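Local structure of putative acyl-[acyl-carrier-protein]--UDP-N-acetylglucosamine O-acyltransferase (Bacteroides fragilis, 4R36) at residues Thr152-Ala155 with Gly156-Ile160; Ala231-Ile234 with Ile235-Gly239. The protein probably transfers an acyl chain from acyl carrier protein to UDP-N-acetylglucosamine, as expected of an LpxA acyltransferase built on a left-handed beta helix. One frame throughout, in Å; residues are numbered along the deposited sequence.

Interaction 1 (Thr152-Ala155 with Gly156-Ile160); sequences TKMA and GEIII
Met154 and Ile158 meet on the inner side of a corner in the chain, where the short strand 153-154 ends and the backbone turns toward strand 159-160. The Met154 CB lies 3.8 Å from Ile158 CG1, the two side chains crossing at about a right angle. Ile158 carries CG1 between its own backbone N and carbonyl carbon (chi1 62°), a placement that brings both gamma carbons up to the carbonyl of Ala155: Ala155 O is 3.3 Å from Ile158 CG2. Further in, the methionine SD passes 4.1 Å from Ile160 CG1. Met172, on the next coil, touches all three of these side chains, and Ile142 on the preceding coil packs against Met154 and Ile160.

The outer side of the corner is looser. Glu157 leaves it pointing away from 152-155, and its side chain touches Ala118, Asp139 and Phe175. Ala155 is partly exposed, its side chain about 4 Å from that of Gln174, which binds UDP-N-acetylglucosamine in another structure of this protein. A type II beta turn from Ala155 to Ile158, with Glu157 at positive phi, makes the bend. Such a turn between short strands of two different parallel sheets, with aliphatic residues directed inward, characterises the left-handed beta helix of hexapeptide acyltransferases.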
loop_
_atom_site.group_PDB
_atom_site.type_symbol
_atom_site.label_atom_id
_atom_site.label_comp_id
_atom_site.label_asym_id
_atom_site.label_seq_id
_atom_site.Cartn_x
_atom_site.Cartn_y
_atom_site.Cartn_z
ATOM N N THR A 152 3.418 5.619 -0.248
ATOM C CA THR A 152 2.743 6.870 0.093
ATOM C C THR A 152 1.902 7.349 -1.069
ATOM O O THR A 152 2.305 7.192 -2.228
ATOM C CB THR A 152 3.753 7.874 0.615
ATOM O OG1 THR A 152 4.016 7.511 1.969
ATOM C CG2 THR A 152 3.269 9.299 0.529
ATOM N N LYS A 153 0.729 7.890 -0.759
ATOM C CA LYS A 153 -0.259 8.333 -1.761
ATOM C C LYS A 153 -0.439 9.853 -1.709
ATOM O O LYS A 153 -0.818 10.470 -0.636
ATOM C CB LYS A 153 -1.604 7.620 -1.580
ATOM C CG LYS A 153 -1.490 6.115 -1.242
ATOM C CD LYS A 153 -0.903 5.424 -2.470
ATOM C CE LYS A 153 -0.920 3.892 -2.298
ATOM N NZ LYS A 153 -0.093 3.221 -3.302
ATOM N N MET A 154 -0.046 10.495 -2.799
ATOM C CA MET A 154 -0.230 11.936 -2.956
ATOM C C MET A 154 -1.381 12.212 -3.887
ATOM O O MET A 154 -1.339 11.838 -5.072
ATOM C CB MET A 154 1.063 12.544 -3.443
ATOM C CG MET A 154 2.088 12.611 -2.256
ATOM S SD MET A 154 3.709 12.801 -2.885
ATOM C CE MET A 154 4.034 11.113 -3.484
ATOM N N ALA A 155 -2.448 12.780 -3.331
ATOM C CA ALA A 155 -3.696 12.966 -4.034
ATOM C C ALA A 155 -3.587 14.178 -5.011
ATOM O O ALA A 155 -2.523 14.788 -5.207
ATOM C CB ALA A 155 -4.845 13.132 -3.035
ATOM N N GLY A 156 -4.700 14.462 -5.680
ATOM C CA GLY A 156 -4.732 15.463 -6.721
ATOM C C GLY A 156 -4.262 16.832 -6.267
ATOM O O GLY A 156 -4.631 17.264 -5.167
ATOM N N GLU A 157 -3.451 17.468 -7.098
ATOM C CA GLU A 157 -3.094 18.867 -6.939
ATOM C C GLU A 157 -2.416 19.197 -5.604
ATOM O O GLU A 157 -2.500 20.323 -5.123
ATOM C CB GLU A 157 -4.349 19.792 -7.131
ATOM C CG GLU A 157 -4.986 19.683 -8.508
ATOM C CD GLU A 157 -6.265 20.462 -8.733
ATOM O OE1 GLU A 157 -6.171 21.701 -8.880
ATOM O OE2 GLU A 157 -7.349 19.810 -8.822
ATOM N N ILE A 158 -1.688 18.260 -5.044
ATOM C CA ILE A 158 -0.871 18.531 -3.886
ATOM C C ILE A 158 0.427 19.219 -4.288
ATOM O O ILE A 158 0.781 19.316 -5.480
ATOM C CB ILE A 158 -0.546 17.249 -3.082
ATOM C CG1 ILE A 158 0.259 16.229 -3.882
ATOM C CG2 ILE A 158 -1.839 16.647 -2.550
ATOM C CD1 ILE A 158 1.781 16.369 -3.930
ATOM N N ILE A 159 1.092 19.785 -3.290
ATOM C CA ILE A 159 2.358 20.402 -3.450
ATOM C C ILE A 159 3.315 19.941 -2.360
ATOM O O ILE A 159 3.016 20.014 -1.163
ATOM C CB ILE A 159 2.278 21.936 -3.433
ATOM C CG1 ILE A 159 1.401 22.431 -4.600
ATOM C CG2 ILE A 159 3.700 22.591 -3.454
ATOM C CD1 ILE A 159 1.138 23.945 -4.463
ATOM N N ILE A 160 4.503 19.505 -2.766
ATOM C CA ILE A 160 5.551 19.153 -1.818
ATOM C C ILE A 160 6.743 20.079 -2.141
ATOM O O ILE A 160 7.247 20.102 -3.272
ATOM C CB ILE A 160 6.040 17.700 -1.894
ATOM C CG1 ILE A 160 4.968 16.624 -1.955
ATOM C CG2 ILE A 160 7.168 17.401 -0.873
ATOM C CD1 ILE A 160 4.100 16.464 -0.821
#

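Interaction 2 (Ala231-Ile234 with Ile235-Gly239); sequences AYRI and IYQSG
Ala231 to Gln237 continue helix 222-237 through successive i to i+4 backbone bonds, the one from Ile235 N to Ala231 O measuring 2.9 Å and another running from Gln237 N to Arg233 O. On one side of the helix Tyr232 and Tyr236 lie side by side and point the same way. The CD1 of Tyr232 comes to the edge of the Tyr236 ring, near its plane, 3.7 Å from Tyr236 CE2. Ile235 joins them: its CD1 is 4.1 Å from Tyr232 CD1, while its CG2 sits over one face of the Tyr236 ring, toward the rim. Both hydroxyls are bonded elsewhere, Tyr232 to Pro196 O and Tyr236 to Ile274 O.

Toward the solvent, Gln237 OE1 rests 3.5 Å from the aliphatic CG of Arg233, whose guanidinium group forms a salt bridge with Glu226 and a hydrogen bond with Asn230.

Ser238 turns its OG back along the helix, anti to its carbonyl carbon (chi1 -61°), and donates to Arg233 O at 2.9 Å. That oxygen is thus gripped twice, Gln237 N and Ser238 OG approaching from opposite faces of the carbonyl plane. A water accepts from Ser238 N at 3.1 Å and lies 3.0 Å from Ile234 O, to which it can donate. Gly239 then leaves helical geometry with positive phi, as glycines commonly do after an alpha helix, here one of the helical C-terminal domain.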
loop_
_atom_site.group_PDB
_atom_site.type_symbol
_atom_site.label_atom_id
_atom_site.label_comp_id
_atom_site.label_asym_id
_atom_site.label_seq_id
_atom_site.Cartn_x
_atom_site.Cartn_y
_atom_site.Cartn_z
ATOM N N ALA A 231 10.234 29.756 17.050
ATOM C CA ALA A 231 9.059 30.155 16.278
ATOM C C ALA A 231 7.891 29.154 16.471
ATOM O O ALA A 231 6.742 29.553 16.669
ATOM C CB ALA A 231 9.413 30.289 14.808
ATOM N N TYR A 232 8.196 27.860 16.450
ATOM C CA TYR A 232 7.133 26.877 16.632
ATOM C C TYR A 232 6.589 26.727 18.023
ATOM O O TYR A 232 5.422 26.364 18.190
ATOM C CB TYR A 232 7.512 25.537 16.015
ATOM C CG TYR A 232 7.381 25.567 14.511
ATOM C CD1 TYR A 232 6.152 25.665 13.913
ATOM C CD2 TYR A 232 8.513 25.485 13.681
ATOM C CE1 TYR A 232 6.024 25.777 12.519
ATOM C CE2 TYR A 232 8.408 25.506 12.294
ATOM C CZ TYR A 232 7.144 25.632 11.712
ATOM O OH TYR A 232 6.937 25.656 10.355
ATOM N N ARG A 233 7.383 27.039 19.024
ATOM C CA ARG A 233 6.839 27.230 20.404
ATOM C C ARG A 233 5.847 28.328 20.461
ATOM O O ARG A 233 4.828 28.201 21.074
ATOM C CB ARG A 233 7.925 27.483 21.470
ATOM C CG ARG A 233 8.804 26.325 21.724
ATOM C CD ARG A 233 9.940 26.581 22.753
ATOM N NE ARG A 233 10.835 25.425 22.657
ATOM C CZ ARG A 233 12.128 25.413 22.320
ATOM N NH1 ARG A 233 12.801 26.532 22.066
ATOM N NH2 ARG A 233 12.772 24.241 22.262
ATOM N N ILE A 234 6.121 29.448 19.794
ATOM C CA ILE A 234 5.176 30.508 19.705
ATOM C C ILE A 234 3.937 30.068 18.944
ATOM O O ILE A 234 2.845 30.384 19.335
ATOM C CB ILE A 234 5.779 31.771 19.046
ATOM C CG1 ILE A 234 6.795 32.405 19.999
ATOM C CG2 ILE A 234 4.685 32.787 18.689
ATOM C CD1 ILE A 234 7.764 33.353 19.304
ATOM N N ILE A 235 4.118 29.394 17.815
ATOM C CA ILE A 235 2.993 29.056 16.974
ATOM C C ILE A 235 2.074 28.001 17.603
ATOM O O ILE A 235 0.871 28.124 17.561
ATOM C CB ILE A 235 3.490 28.625 15.543
ATOM C CG1 ILE A 235 4.004 29.844 14.807
ATOM C CG2 ILE A 235 2.362 27.992 14.718
ATOM C CD1 ILE A 235 4.980 29.541 13.708
ATOM N N TYR A 236 2.650 26.968 18.172
ATOM C CA TYR A 236 1.873 25.835 18.606
ATOM C C TYR A 236 1.674 25.805 20.116
ATOM O O TYR A 236 0.721 25.192 20.543
ATOM C CB TYR A 236 2.536 24.519 18.205
ATOM C CG TYR A 236 2.250 24.137 16.786
ATOM C CD1 TYR A 236 0.973 23.669 16.383
ATOM C CD2 TYR A 236 3.218 24.193 15.845
ATOM C CE1 TYR A 236 0.713 23.329 15.064
ATOM C CE2 TYR A 236 2.963 23.850 14.500
ATOM C CZ TYR A 236 1.719 23.399 14.123
ATOM O OH TYR A 236 1.493 23.045 12.771
ATOM N N GLN A 237 2.550 26.404 20.914
ATOM C CA GLN A 237 2.547 26.138 22.373
ATOM C C GLN A 237 2.345 27.400 23.215
ATOM O O GLN A 237 2.562 27.370 24.375
ATOM C CB GLN A 237 3.855 25.464 22.771
ATOM C CG GLN A 237 3.984 24.155 22.011
ATOM C CD GLN A 237 5.228 23.377 22.276
ATOM O OE1 GLN A 237 6.321 23.841 22.085
ATOM N NE2 GLN A 237 5.054 22.143 22.672
ATOM N N SER A 238 1.835 28.477 22.669
ATOM C CA SER A 238 1.721 29.697 23.434
ATOM C C SER A 238 0.291 30.150 23.574
ATOM O O SER A 238 0.051 31.195 24.130
ATOM C CB SER A 238 2.498 30.766 22.765
ATOM O OG SER A 238 3.858 30.284 22.766
ATOM N N GLY A 239 -0.651 29.381 23.051
ATOM C CA GLY A 239 -2.059 29.703 23.163
ATOM C C GLY A 239 -2.498 30.831 22.273
ATOM O O GLY A 239 -3.580 31.360 22.426
HETATM O O HOH W 1 0.239 29.271 20.172
#

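Both contacts are local, each closing over one continuous run of chain, yet they show how differently a turn of beta helix and the end of an alpha helix are held. Interaction 1 is a buried corner near the centre of the chain, where aliphatic and sulfur atoms meet inside and strand 153-154 draws its backbone bonds from neighbouring coils. Interaction 2 belongs to helix 222-237 in the C-terminal domain, is only partly buried, and relies on hydrogen bonds within its own run, supplemented by a serine hydroxyl and a water. Their centres are 27 Å apart, and they share no secondary-structure element. Interaction 1 also borders residues of the UDP-N-acetylglucosamine site, whereas interaction 2 joins its helix to helices 242-252 and 257-267.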